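Local structure of flagellar biosynthesis protein flhA (Bacillus subtilis, 3MIX) at residues Leu260-Arg265 and Tyr365-Ala370; Leu240-Glu245 and Arg265-Lys270; Gly56-Pro59 and Asn64-Gly67; Gly116-Asp121 and Ser172-His177; Val87-Arg92 and Arg192-Gln197. The protein takes part in the export of flagellar proteins; this chain is the cytosolic domain of a membrane protein of the FHIPEP family. All blocks are in the same frame, centred on the assembly; numbering follows the deposited sequence.

The five contacts fall into two groups within the cytosolic domain. Contacts 1 and 2 share Arg265 and helix 257-267, and their centres are about 8 Å apart. They touch directly, for instance where Thr264 CG2 packs on Ile243 CG1. Contacts 3 and 4 lie on the opposite side of the chain's centre, with their centres about 13 Å apart, and meet where Leu120 reaches Gly56 and Pro59. The centres of contacts 1 and 3 are about 47 Å apart. Contact 5 is separate from both groups. Its nearest atoms are about 6 Å from contact 2 and about 9 Å from contact 4. Contact 4 is nested inside the chain loop that contact 5 closes.

Contact 1 of 5, residues Leu260-Arg265 and Tyr365-Ala370; sequences LTEYTR and YNELEA
Arg265 and Glu367 form a buried salt bridge, and nearly all the surface lost between the two segments is theirs. The arginine grips the carboxylate side-on with two nitrogens. NE of Arg265 donates to OE2 of Glu367 at 2.9 Å. NH2 of Arg265 donates to OE1 of Glu367 at 2.8 Å. The two flat groups are not coplanar; their planes are 56° apart and both bonds are bent. The arginine chain folds at chi3 (55°), which turns NE and NH2 to the glutamate. Glu367 reaches out extended beyond CG. The bridge ties helix 257-267 to the loop that follows strand 362-364, two elements far apart in sequence. The aliphatic stem joins in, with Arg265 CB 3.3 Å from Glu367 OE2. A water donates to Glu367 OE2 (2.7 Å) and to the backbone O of Glu262 (2.6 Å). Replacing Arg265 by an alanine would probably leave the buried Glu367 carboxylate without its main counter-charge and open a gap beside it. Ser364 N also bonds to Glu367 OE1. OE1 of Glu262 comes within 4.4 Å of OE2 of Glu367, and Glu262 has its own salt bridge to Arg346.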
# COMPACT_ATOMS: atom_id res chain seq x y z
N LEU A 260 3.18 -5.85 -17.00
CA LEU A 260 2.01 -5.01 -17.20
C LEU A 260 2.05 -3.81 -16.27
O LEU A 260 1.60 -2.72 -16.67
CB LEU A 260 0.70 -5.80 -17.06
CG LEU A 260 0.43 -6.78 -18.23
CD1 LEU A 260 -0.78 -7.68 -17.92
CD2 LEU A 260 0.24 -6.09 -19.58
N THR A 261 2.60 -3.99 -15.06
CA THR A 261 2.65 -2.87 -14.16
C THR A 261 3.73 -1.85 -14.47
O THR A 261 3.49 -0.65 -14.29
CB THR A 261 2.37 -3.18 -12.61
OG1 THR A 261 3.43 -2.72 -11.76
CG2 THR A 261 1.90 -4.56 -12.32
N GLU A 262 4.87 -2.28 -15.04
CA GLU A 262 5.87 -1.33 -15.54
C GLU A 262 5.27 -0.42 -16.64
O GLU A 262 5.42 0.79 -16.59
CB GLU A 262 7.17 -2.03 -16.01
CG GLU A 262 8.01 -2.68 -14.87
CD GLU A 262 8.15 -1.80 -13.60
OE1 GLU A 262 8.91 -0.80 -13.62
OE2 GLU A 262 7.52 -2.14 -12.56
N TYR A 263 4.55 -1.00 -17.59
CA TYR A 263 3.89 -0.22 -18.64
C TYR A 263 2.83 0.70 -18.09
O TYR A 263 2.66 1.82 -18.57
CB TYR A 263 3.25 -1.12 -19.70
CG TYR A 263 4.19 -2.11 -20.31
CD1 TYR A 263 5.45 -1.72 -20.74
CD2 TYR A 263 3.81 -3.44 -20.48
CE1 TYR A 263 6.33 -2.65 -21.31
CE2 TYR A 263 4.67 -4.38 -21.03
CZ TYR A 263 5.92 -3.98 -21.45
OH TYR A 263 6.77 -4.91 -22.02
N THR A 264 2.10 0.22 -17.09
CA THR A 264 1.04 1.03 -16.48
C THR A 264 1.65 2.22 -15.71
O THR A 264 1.20 3.35 -15.87
CB THR A 264 0.12 0.17 -15.59
OG1 THR A 264 -0.47 -0.88 -16.39
CG2 THR A 264 -0.98 1.01 -15.00
N ARG A 265 2.66 1.96 -14.88
CA ARG A 265 3.37 3.05 -14.19
C ARG A 265 3.84 4.12 -15.20
O ARG A 265 3.61 5.32 -14.99
CB ARG A 265 4.56 2.49 -13.40
CG ARG A 265 4.18 1.62 -12.17
CD ARG A 265 5.46 1.00 -11.55
NE ARG A 265 6.46 2.03 -11.22
CZ ARG A 265 6.47 2.71 -10.08
NH1 ARG A 265 5.57 2.47 -9.13
NH2 ARG A 265 7.39 3.64 -9.88
N TYR A 365 13.06 7.04 -15.22
CA TYR A 365 13.10 8.33 -15.92
C TYR A 365 11.84 8.57 -16.73
O TYR A 365 11.38 9.70 -16.84
CB TYR A 365 14.32 8.42 -16.86
CG TYR A 365 15.63 8.06 -16.20
CD1 TYR A 365 16.12 8.79 -15.12
CD2 TYR A 365 16.39 7.00 -16.67
CE1 TYR A 365 17.33 8.46 -14.51
CE2 TYR A 365 17.61 6.66 -16.07
CZ TYR A 365 18.07 7.40 -14.99
OH TYR A 365 19.27 7.06 -14.39
N ASN A 366 11.28 7.49 -17.28
CA ASN A 366 10.07 7.56 -18.10
C ASN A 366 8.75 7.70 -17.31
O ASN A 366 7.66 7.65 -17.89
CB ASN A 366 9.99 6.33 -19.01
CG ASN A 366 10.97 6.39 -20.17
OD1 ASN A 366 10.99 5.49 -21.02
ND2 ASN A 366 11.80 7.45 -20.23
N GLU A 367 8.87 7.85 -15.99
CA GLU A 367 7.71 8.04 -15.12
C GLU A 367 7.68 9.49 -14.66
O GLU A 367 6.68 9.96 -14.12
CB GLU A 367 7.73 7.07 -13.93
CG GLU A 367 7.80 5.59 -14.35
CD GLU A 367 8.00 4.63 -13.19
OE1 GLU A 367 8.42 5.07 -12.10
OE2 GLU A 367 7.73 3.42 -13.38
N LEU A 368 8.78 10.19 -14.89
CA LEU A 368 8.82 11.64 -14.76
C LEU A 368 8.56 12.30 -16.10
O LEU A 368 9.18 11.94 -17.10
CB LEU A 368 10.16 12.11 -14.19
CG LEU A 368 10.49 11.65 -12.77
CD1 LEU A 368 11.87 12.15 -12.38
CD2 LEU A 368 9.44 12.11 -11.74
N GLU A 369 7.63 13.24 -16.12
CA GLU A 369 7.31 14.01 -17.32
C GLU A 369 8.54 14.75 -17.83
O GLU A 369 9.39 15.17 -17.05
CB GLU A 369 6.19 15.00 -17.03
CG GLU A 369 4.81 14.42 -17.13
CD GLU A 369 3.74 15.39 -16.68
OE1 GLU A 369 3.83 15.90 -15.54
OE2 GLU A 369 2.80 15.64 -17.47
N ALA A 370 8.61 14.91 -19.15
CA ALA A 370 9.76 15.56 -19.81
C ALA A 370 10.12 16.94 -19.23
O ALA A 370 11.30 17.31 -19.18
CB ALA A 370 9.53 15.66 -21.31
O HOH W 1 7.26 2.48 -15.88

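Contact 2 of 5, residues Leu240-Glu245 and Arg265-Lys270; sequences LVTIFE and RQALAK
Two helices, 257-267 and 269-276, are separated by a one-residue interruption at Leu268, and helix 240-250 packs against it. Leu268 is the joint. It is the first residue to leave the helical conformation (phi -99°, psi 22°), and it holds the N-cap position of the next helix. Its side chain lies against helix 240-250 and divides its two methyls between neighbouring residues there. CD1 of Leu268 meets CG1 of Ile243 at 4.0 Å. CD2 of Leu268 meets CG2 of Thr242, also at 4.0 Å. Leu268 and Ile243 pass each other at a slant. Thr242 has its CG2 methyl opposite the backbone N (chi1 -61° to OG1), which turns that methyl to the partner segment. The methyl also touches Ala267, 3.8 Å from its CB and 3.7 Å from its O. It therefore rests on the last helical residue of 257-267 as well as on the joint. OG1 of Thr242 has a weak hydrogen bond to Asn239 OD1 instead. The contact is only partly buried. Ile243 and Leu268 are on its inner side, where Leu230 of helix 220-232 also touches Ile243 and Val235 touches Leu268. Thr242 and Ala267 are more open. The touching groups are methyls, a methylene and one backbone oxygen. With no polar bond between the segments, shape and the exclusion of water probably hold them together, and the threonine takes part through its carbon branch.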
# COMPACT_ATOMS: atom_id res chain seq x y z
N LEU A 240 -8.55 4.73 -13.71
CA LEU A 240 -8.87 3.41 -14.20
C LEU A 240 -8.85 3.35 -15.72
O LEU A 240 -8.50 2.31 -16.30
CB LEU A 240 -10.24 2.96 -13.68
CG LEU A 240 -10.37 2.65 -12.19
CD1 LEU A 240 -11.87 2.45 -11.82
CD2 LEU A 240 -9.51 1.43 -11.81
N VAL A 241 -9.23 4.47 -16.36
CA VAL A 241 -9.24 4.56 -17.81
C VAL A 241 -7.85 4.32 -18.39
O VAL A 241 -7.66 3.45 -19.24
CB VAL A 241 -9.87 5.90 -18.30
CG1 VAL A 241 -9.77 6.05 -19.83
CG2 VAL A 241 -11.36 5.93 -17.86
N THR A 242 -6.88 5.09 -17.91
CA THR A 242 -5.52 4.98 -18.39
C THR A 242 -4.95 3.60 -18.06
O THR A 242 -4.33 3.01 -18.93
CB THR A 242 -4.63 6.12 -17.87
OG1 THR A 242 -5.15 7.38 -18.34
CG2 THR A 242 -3.14 5.95 -18.35
N ILE A 243 -5.17 3.11 -16.83
CA ILE A 243 -4.76 1.75 -16.45
C ILE A 243 -5.27 0.70 -17.45
O ILE A 243 -4.47 -0.06 -17.99
CB ILE A 243 -5.12 1.38 -14.97
CG1 ILE A 243 -4.32 2.25 -13.98
CG2 ILE A 243 -4.93 -0.14 -14.68
CD1 ILE A 243 -4.92 2.27 -12.54
N PHE A 244 -6.57 0.71 -17.72
CA PHE A 244 -7.18 -0.24 -18.64
C PHE A 244 -6.79 -0.07 -20.12
O PHE A 244 -6.67 -1.07 -20.84
CB PHE A 244 -8.70 -0.31 -18.45
CG PHE A 244 -9.12 -1.27 -17.34
CD1 PHE A 244 -8.84 -0.98 -16.01
CD2 PHE A 244 -9.75 -2.47 -17.65
CE1 PHE A 244 -9.22 -1.86 -15.01
CE2 PHE A 244 -10.13 -3.35 -16.65
CZ PHE A 244 -9.86 -3.06 -15.34
N GLU A 245 -6.57 1.17 -20.56
CA GLU A 245 -6.09 1.42 -21.94
C GLU A 245 -4.68 0.80 -22.10
O GLU A 245 -4.36 0.19 -23.13
CB GLU A 245 -6.13 2.93 -22.32
CG GLU A 245 -7.56 3.48 -22.41
CD GLU A 245 -7.67 4.94 -22.93
OE1 GLU A 245 -6.66 5.68 -22.90
OE2 GLU A 245 -8.78 5.35 -23.37
N ARG A 265 2.66 1.96 -14.88
CA ARG A 265 3.37 3.05 -14.19
C ARG A 265 3.84 4.12 -15.20
O ARG A 265 3.61 5.32 -14.99
CB ARG A 265 4.56 2.49 -13.40
CG ARG A 265 4.18 1.62 -12.17
CD ARG A 265 5.46 1.00 -11.55
NE ARG A 265 6.46 2.03 -11.22
CZ ARG A 265 6.47 2.71 -10.08
NH1 ARG A 265 5.57 2.47 -9.13
NH2 ARG A 265 7.39 3.64 -9.88
N GLN A 266 4.46 3.71 -16.31
CA GLN A 266 4.88 4.66 -17.35
C GLN A 266 3.69 5.45 -17.90
O GLN A 266 3.75 6.69 -18.03
CB GLN A 266 5.62 3.93 -18.48
CG GLN A 266 6.27 4.88 -19.51
CD GLN A 266 6.83 4.14 -20.74
OE1 GLN A 266 6.95 4.73 -21.82
NE2 GLN A 266 7.17 2.87 -20.57
N ALA A 267 2.60 4.76 -18.20
CA ALA A 267 1.40 5.44 -18.70
C ALA A 267 0.86 6.47 -17.70
O ALA A 267 0.19 7.43 -18.10
CB ALA A 267 0.31 4.45 -19.09
N LEU A 268 1.20 6.27 -16.43
CA LEU A 268 0.75 7.12 -15.32
C LEU A 268 1.83 8.16 -14.91
O LEU A 268 1.84 8.66 -13.77
CB LEU A 268 0.37 6.20 -14.13
CG LEU A 268 -0.92 5.37 -14.26
CD1 LEU A 268 -1.15 4.46 -13.05
CD2 LEU A 268 -2.16 6.24 -14.46
N ALA A 269 2.74 8.47 -15.82
CA ALA A 269 3.82 9.45 -15.57
C ALA A 269 3.32 10.78 -15.00
O ALA A 269 3.84 11.25 -14.00
CB ALA A 269 4.67 9.70 -16.87
N LYS A 270 2.29 11.36 -15.60
CA LYS A 270 1.73 12.62 -15.11
C LYS A 270 1.33 12.53 -13.63
O LYS A 270 1.68 13.40 -12.83
CB LYS A 270 0.53 13.04 -15.94
CG LYS A 270 -0.22 14.25 -15.41
CD LYS A 270 -1.67 14.26 -15.89
CE LYS A 270 -1.84 15.07 -17.17
NZ LYS A 270 -1.09 14.50 -18.34

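Contact 3 of 5, residues Gly56-Pro59 and Asn64-Gly67; sequences GLIP and NQGG
The backbone O of Pro59 points at the loop 64-67, where it approaches Gly66 and Gly67. It lies 3.2 Å from CA of Gly67 in a CH...O contact, with an angle of 147° at the hydrogen. It also lies 3.2 Å from O of Gly66. Those two atoms are both acceptors, so that approach is not a bond. Gly66 and Gly67 both have positive phi. Any side chain at Gly67 would collide: a CB would come 1.8 Å from Pro59 O and also crowd the carbonyl O of Gly66. Among the side chains, CG2 of Ile58 touches NE2 of Gln65 at 3.9 Å, methyl against amide nitrogen. Gln65 has chi1 at 51°, with CG between its backbone N and carbonyl carbon, and its chain then runs out extended toward Ile58. Its NE2 has a weak hydrogen bond to Asp62 OD2, while Asn64 ND2 bonds to Asp62 OD1, so one aspartate receives both amides. The contact is at the surface. It closes the short helix 58-62 back on the loop that leads into helix 69-84. Pro59 also leans on Leu120, and Leu57 on Leu118, in the loop after strand 111-117.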
# COMPACT_ATOMS: atom_id res chain seq x y z
N GLY A 56 -12.63 -0.79 28.11
CA GLY A 56 -12.50 0.66 28.28
C GLY A 56 -12.81 1.46 27.03
O GLY A 56 -13.15 2.64 27.11
N LEU A 57 -12.70 0.82 25.86
CA LEU A 57 -12.90 1.53 24.59
C LEU A 57 -14.32 1.34 24.02
O LEU A 57 -14.56 1.65 22.85
CB LEU A 57 -11.81 1.15 23.58
CG LEU A 57 -10.34 1.31 24.03
CD1 LEU A 57 -9.40 1.17 22.85
CD2 LEU A 57 -10.09 2.63 24.75
N ILE A 58 -15.23 0.85 24.85
CA ILE A 58 -16.64 0.68 24.47
C ILE A 58 -17.36 2.01 24.15
O ILE A 58 -18.12 2.06 23.18
CB ILE A 58 -17.44 -0.18 25.50
CG1 ILE A 58 -17.07 -1.66 25.34
CG2 ILE A 58 -18.95 0.01 25.35
CD1 ILE A 58 -17.70 -2.60 26.35
N PRO A 59 -17.12 3.09 24.94
CA PRO A 59 -17.81 4.36 24.64
C PRO A 59 -17.58 4.89 23.21
O PRO A 59 -18.54 5.36 22.59
CB PRO A 59 -17.23 5.33 25.68
CG PRO A 59 -16.85 4.46 26.81
CD PRO A 59 -16.33 3.19 26.18
N ASN A 64 -24.48 4.92 20.54
CA ASN A 64 -25.81 5.18 21.09
C ASN A 64 -25.55 5.87 22.44
O ASN A 64 -26.43 6.54 22.99
CB ASN A 64 -26.65 3.91 21.26
CG ASN A 64 -25.80 2.68 21.56
OD1 ASN A 64 -25.85 2.15 22.68
ND2 ASN A 64 -25.03 2.22 20.58
N GLN A 65 -24.33 5.66 22.95
CA GLN A 65 -23.77 6.43 24.07
C GLN A 65 -22.69 7.38 23.52
O GLN A 65 -21.60 7.51 24.09
CB GLN A 65 -23.21 5.49 25.14
CG GLN A 65 -22.24 4.42 24.61
CD GLN A 65 -22.00 3.28 25.60
OE1 GLN A 65 -21.55 3.48 26.73
NE2 GLN A 65 -22.30 2.06 25.16
N GLY A 66 -23.01 8.04 22.40
CA GLY A 66 -22.02 8.82 21.66
C GLY A 66 -20.92 7.89 21.17
O GLY A 66 -21.10 6.66 21.15
N GLY A 67 -19.78 8.44 20.78
CA GLY A 67 -18.70 7.57 20.34
C GLY A 67 -18.69 7.46 18.84
O GLY A 67 -19.66 7.03 18.20

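Contact 4 of 5, residues Gly116-Asp121 and Ser172-His177; sequences GELLLD and SVVSTH
Leu118 packs on two consecutive valines of helix 170-189, and the tight side of the contact is the one at Val174. CD1 of Leu118 comes 3.7 Å from CB and 3.8 Å from CG1 of Val174. The two side chains cross at about a right angle. Val174 has chi1 at 59°, which places CG1 between the backbone N and the carbonyl carbon and brings it up to the leucine methyl. Both residues are buried. Leu60 of helix 58-62 touches Val174, and Leu57 and Tyr104 touch Leu118. The Val173 side is looser. CD2 of Leu118 is 4.1 Å from CB of Val173, and the two chains run past each other in opposite directions. Val173 is partly exposed and is also touched by Leu124 and Val168. Further along the helix, CE1 of His177 stays 5.0 Å from N of Gly116. ND1 of His177 bonds to Tyr104 OH. Glu117 and Leu119, flanking Leu118, are exposed. The segment marks the end of strand 111-117, an outer strand of the four-stranded mixed sheet; a backbone bond between Leu118 and Asn102 continues the pairing beyond it. Between the two segments the contact is apolar carbon. The two methyls of one leucine are set against two consecutive valines, and the hold probably rests on shape fit and the exclusion of water at the buried Leu118-Val174 side.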
# COMPACT_ATOMS: atom_id res chain seq x y z
N GLY A 116 -2.53 -0.33 20.07
CA GLY A 116 -2.39 0.94 20.77
C GLY A 116 -3.27 1.01 22.00
O GLY A 116 -3.92 0.04 22.38
N GLU A 117 -3.27 2.19 22.61
CA GLU A 117 -4.00 2.45 23.84
C GLU A 117 -4.60 3.85 23.80
O GLU A 117 -3.97 4.80 23.33
CB GLU A 117 -3.09 2.27 25.07
CG GLU A 117 -1.88 3.22 25.15
CD GLU A 117 -0.88 3.06 24.00
OE1 GLU A 117 -0.71 1.92 23.49
OE2 GLU A 117 -0.25 4.07 23.59
N LEU A 118 -5.83 3.97 24.28
CA LEU A 118 -6.50 5.26 24.32
C LEU A 118 -7.04 5.59 25.71
O LEU A 118 -7.52 4.72 26.43
CB LEU A 118 -7.62 5.33 23.29
CG LEU A 118 -7.28 5.28 21.79
CD1 LEU A 118 -8.56 5.14 20.99
CD2 LEU A 118 -6.48 6.50 21.33
N LEU A 119 -6.94 6.87 26.07
CA LEU A 119 -7.54 7.39 27.28
C LEU A 119 -8.62 8.38 26.84
O LEU A 119 -8.33 9.54 26.54
CB LEU A 119 -6.48 8.07 28.15
CG LEU A 119 -5.37 7.18 28.73
CD1 LEU A 119 -4.19 8.02 29.21
CD2 LEU A 119 -5.89 6.29 29.85
N LEU A 120 -9.86 7.89 26.80
CA LEU A 120 -10.98 8.59 26.16
C LEU A 120 -11.25 9.97 26.75
O LEU A 120 -11.65 10.89 26.03
CB LEU A 120 -12.26 7.76 26.23
CG LEU A 120 -12.19 6.22 26.19
CD1 LEU A 120 -12.14 5.67 27.63
CD2 LEU A 120 -13.39 5.67 25.45
N ASP A 121 -11.02 10.11 28.05
CA ASP A 121 -11.26 11.36 28.76
C ASP A 121 -10.07 12.32 28.61
O ASP A 121 -10.04 13.38 29.24
CB ASP A 121 -11.55 11.09 30.24
CG ASP A 121 -12.37 9.81 30.45
OD1 ASP A 121 -11.91 8.72 30.06
OD2 ASP A 121 -13.48 9.90 31.03
N SER A 172 -9.52 10.70 17.13
CA SER A 172 -8.68 11.18 16.04
C SER A 172 -7.35 10.43 15.99
O SER A 172 -6.87 10.12 14.91
CB SER A 172 -8.42 12.69 16.15
OG SER A 172 -9.42 13.43 15.49
N VAL A 173 -6.77 10.16 17.15
CA VAL A 173 -5.54 9.36 17.22
C VAL A 173 -5.75 7.99 16.55
O VAL A 173 -4.95 7.59 15.71
CB VAL A 173 -5.02 9.18 18.66
CG1 VAL A 173 -3.70 8.43 18.67
CG2 VAL A 173 -4.86 10.54 19.34
N VAL A 174 -6.83 7.30 16.92
CA VAL A 174 -7.11 5.97 16.39
C VAL A 174 -7.49 6.04 14.91
O VAL A 174 -7.13 5.15 14.14
CB VAL A 174 -8.15 5.17 17.27
CG1 VAL A 174 -9.49 5.91 17.40
CG2 VAL A 174 -8.37 3.77 16.70
N SER A 175 -8.15 7.13 14.52
CA SER A 175 -8.53 7.39 13.14
C SER A 175 -7.33 7.49 12.21
O SER A 175 -7.32 6.84 11.17
CB SER A 175 -9.32 8.69 13.02
OG SER A 175 -10.69 8.45 13.26
N THR A 176 -6.35 8.31 12.57
CA THR A 176 -5.17 8.48 11.74
C THR A 176 -4.26 7.23 11.84
O THR A 176 -3.65 6.83 10.85
CB THR A 176 -4.45 9.85 11.95
OG1 THR A 176 -3.33 9.70 12.83
CG2 THR A 176 -5.41 10.93 12.49
N HIS A 177 -4.21 6.59 13.00
CA HIS A 177 -3.53 5.30 13.11
C HIS A 177 -4.12 4.19 12.19
O HIS A 177 -3.37 3.45 11.53
CB HIS A 177 -3.49 4.83 14.56
CG HIS A 177 -2.45 3.79 14.82
ND1 HIS A 177 -2.45 3.00 15.94
CD2 HIS A 177 -1.39 3.39 14.07
CE1 HIS A 177 -1.42 2.17 15.89
NE2 HIS A 177 -0.77 2.38 14.76

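Contact 5 of 5, residues Val87-Arg92 and Arg192-Gln197; sequences VIPVVR and RQETKQ
The carboxylate of Glu194 and the amide of Gln197 are the flat groups here, and the carboxylate meets the puckered ring of Pro89. OE2 of Glu194 sits over one face of the ring, toward its CB-CG-CD side. It is 3.7 Å from CB of Pro89 and 3.8 Å from both CG and CD of Pro89. The two side chains cross at about a right angle, with this one oxygen leading. The bend of the glutamate at chi2 (76°) carries the carboxylate to the proline. CG of Glu194 rests 3.7 Å from the backbone O of Val87. At the edge of the contact the amide of Gln197 takes over. Its OE1 lies 4.0 Å from CB of Val87. A water bridges the two segments, donating 2.7 Å bonds to OE1 of Gln197 and to O of Val87. Gln197 reaches there extended, with CG anti to its N (chi1 166°). No direct hydrogen bond joins the segments; this water links them. The contact is partly buried. It sets the start of helix 192-205 against the loop that connects helix 69-84 to strand 92-95. From the loop, Pro89 also touches Ile49 of strand 49-53, and Val87 touches Arg77 of helix 69-84. From the helix, Thr195 and Arg192 pack on helix 220-232.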
# COMPACT_ATOMS: atom_id res chain seq x y z
N VAL A 87 -11.58 1.30 -2.32
CA VAL A 87 -12.69 1.34 -1.44
C VAL A 87 -12.54 0.18 -0.45
O VAL A 87 -12.76 -0.98 -0.81
CB VAL A 87 -14.02 1.12 -2.16
CG1 VAL A 87 -15.14 1.24 -1.16
CG2 VAL A 87 -14.22 2.12 -3.28
N ILE A 88 -12.22 0.51 0.79
CA ILE A 88 -12.02 -0.50 1.81
C ILE A 88 -13.34 -1.18 2.13
O ILE A 88 -14.42 -0.56 2.09
CB ILE A 88 -11.34 0.06 3.09
CG1 ILE A 88 -12.25 1.07 3.80
CG2 ILE A 88 -9.96 0.65 2.74
CD1 ILE A 88 -11.82 1.38 5.24
N PRO A 89 -13.25 -2.48 2.41
CA PRO A 89 -14.43 -3.25 2.79
C PRO A 89 -14.89 -2.89 4.20
O PRO A 89 -14.26 -2.09 4.92
CB PRO A 89 -13.94 -4.70 2.72
CG PRO A 89 -12.42 -4.58 3.06
CD PRO A 89 -12.00 -3.28 2.42
N VAL A 90 -16.03 -3.47 4.56
CA VAL A 90 -16.61 -3.44 5.88
C VAL A 90 -15.53 -3.74 6.93
O VAL A 90 -14.77 -4.71 6.79
CB VAL A 90 -17.76 -4.48 5.94
CG1 VAL A 90 -18.28 -4.71 7.36
CG2 VAL A 90 -18.89 -4.00 5.08
N VAL A 91 -15.49 -2.92 7.99
CA VAL A 91 -14.61 -3.20 9.13
C VAL A 91 -15.36 -3.98 10.21
O VAL A 91 -16.48 -3.63 10.58
CB VAL A 91 -13.97 -1.93 9.75
CG1 VAL A 91 -13.06 -2.35 10.89
CG2 VAL A 91 -13.15 -1.15 8.69
N ARG A 92 -14.74 -5.05 10.67
CA ARG A 92 -15.33 -5.85 11.72
C ARG A 92 -14.90 -5.26 13.07
O ARG A 92 -13.71 -5.06 13.33
CB ARG A 92 -14.92 -7.31 11.57
CG ARG A 92 -15.94 -8.29 12.06
CD ARG A 92 -15.57 -8.88 13.41
NE ARG A 92 -14.88 -10.16 13.28
CZ ARG A 92 -15.39 -11.33 13.66
NH1 ARG A 92 -16.60 -11.41 14.21
NH2 ARG A 92 -14.68 -12.45 13.49
N ARG A 192 -10.37 -9.64 -4.89
CA ARG A 192 -11.13 -9.89 -6.11
C ARG A 192 -12.42 -9.12 -6.08
O ARG A 192 -12.84 -8.55 -7.10
CB ARG A 192 -11.44 -11.38 -6.28
CG ARG A 192 -11.98 -11.71 -7.70
CD ARG A 192 -12.43 -13.18 -7.78
NE ARG A 192 -13.00 -13.47 -9.10
CZ ARG A 192 -12.27 -13.71 -10.19
NH1 ARG A 192 -10.94 -13.69 -10.16
NH2 ARG A 192 -12.89 -13.95 -11.34
N GLN A 193 -13.04 -9.09 -4.91
CA GLN A 193 -14.27 -8.34 -4.74
C GLN A 193 -14.08 -6.86 -5.10
O GLN A 193 -14.90 -6.29 -5.83
CB GLN A 193 -14.83 -8.53 -3.29
CG GLN A 193 -15.45 -9.97 -3.07
CD GLN A 193 -16.22 -10.15 -1.74
OE1 GLN A 193 -16.03 -9.39 -0.79
NE2 GLN A 193 -17.10 -11.14 -1.70
N GLU A 194 -13.02 -6.23 -4.60
CA GLU A 194 -12.76 -4.81 -4.89
C GLU A 194 -12.37 -4.62 -6.36
O GLU A 194 -12.79 -3.66 -7.00
CB GLU A 194 -11.63 -4.29 -3.99
CG GLU A 194 -11.99 -4.17 -2.51
CD GLU A 194 -12.00 -5.53 -1.78
OE1 GLU A 194 -11.55 -6.60 -2.30
OE2 GLU A 194 -12.48 -5.51 -0.63
N THR A 195 -11.59 -5.54 -6.90
CA THR A 195 -11.24 -5.46 -8.32
C THR A 195 -12.48 -5.50 -9.20
O THR A 195 -12.63 -4.66 -10.11
CB THR A 195 -10.24 -6.55 -8.65
OG1 THR A 195 -9.12 -6.36 -7.79
CG2 THR A 195 -9.78 -6.48 -10.12
N LYS A 196 -13.38 -6.43 -8.91
CA LYS A 196 -14.63 -6.53 -9.65
C LYS A 196 -15.51 -5.30 -9.54
O LYS A 196 -16.17 -4.89 -10.50
CB LYS A 196 -15.43 -7.76 -9.23
CG LYS A 196 -14.81 -9.08 -9.76
CD LYS A 196 -15.46 -10.31 -9.11
CE LYS A 196 -16.94 -10.44 -9.54
NZ LYS A 196 -17.08 -10.33 -11.06
N GLN A 197 -15.55 -4.71 -8.35
CA GLN A 197 -16.33 -3.51 -8.15
C GLN A 197 -15.80 -2.39 -9.08
O GLN A 197 -16.59 -1.70 -9.73
CB GLN A 197 -16.28 -3.14 -6.66
CG GLN A 197 -16.75 -1.76 -6.30
CD GLN A 197 -16.73 -1.53 -4.78
OE1 GLN A 197 -15.76 -1.88 -4.09
NE2 GLN A 197 -17.82 -0.96 -4.26
O HOH W 2 -15.12 -2.17 -1.47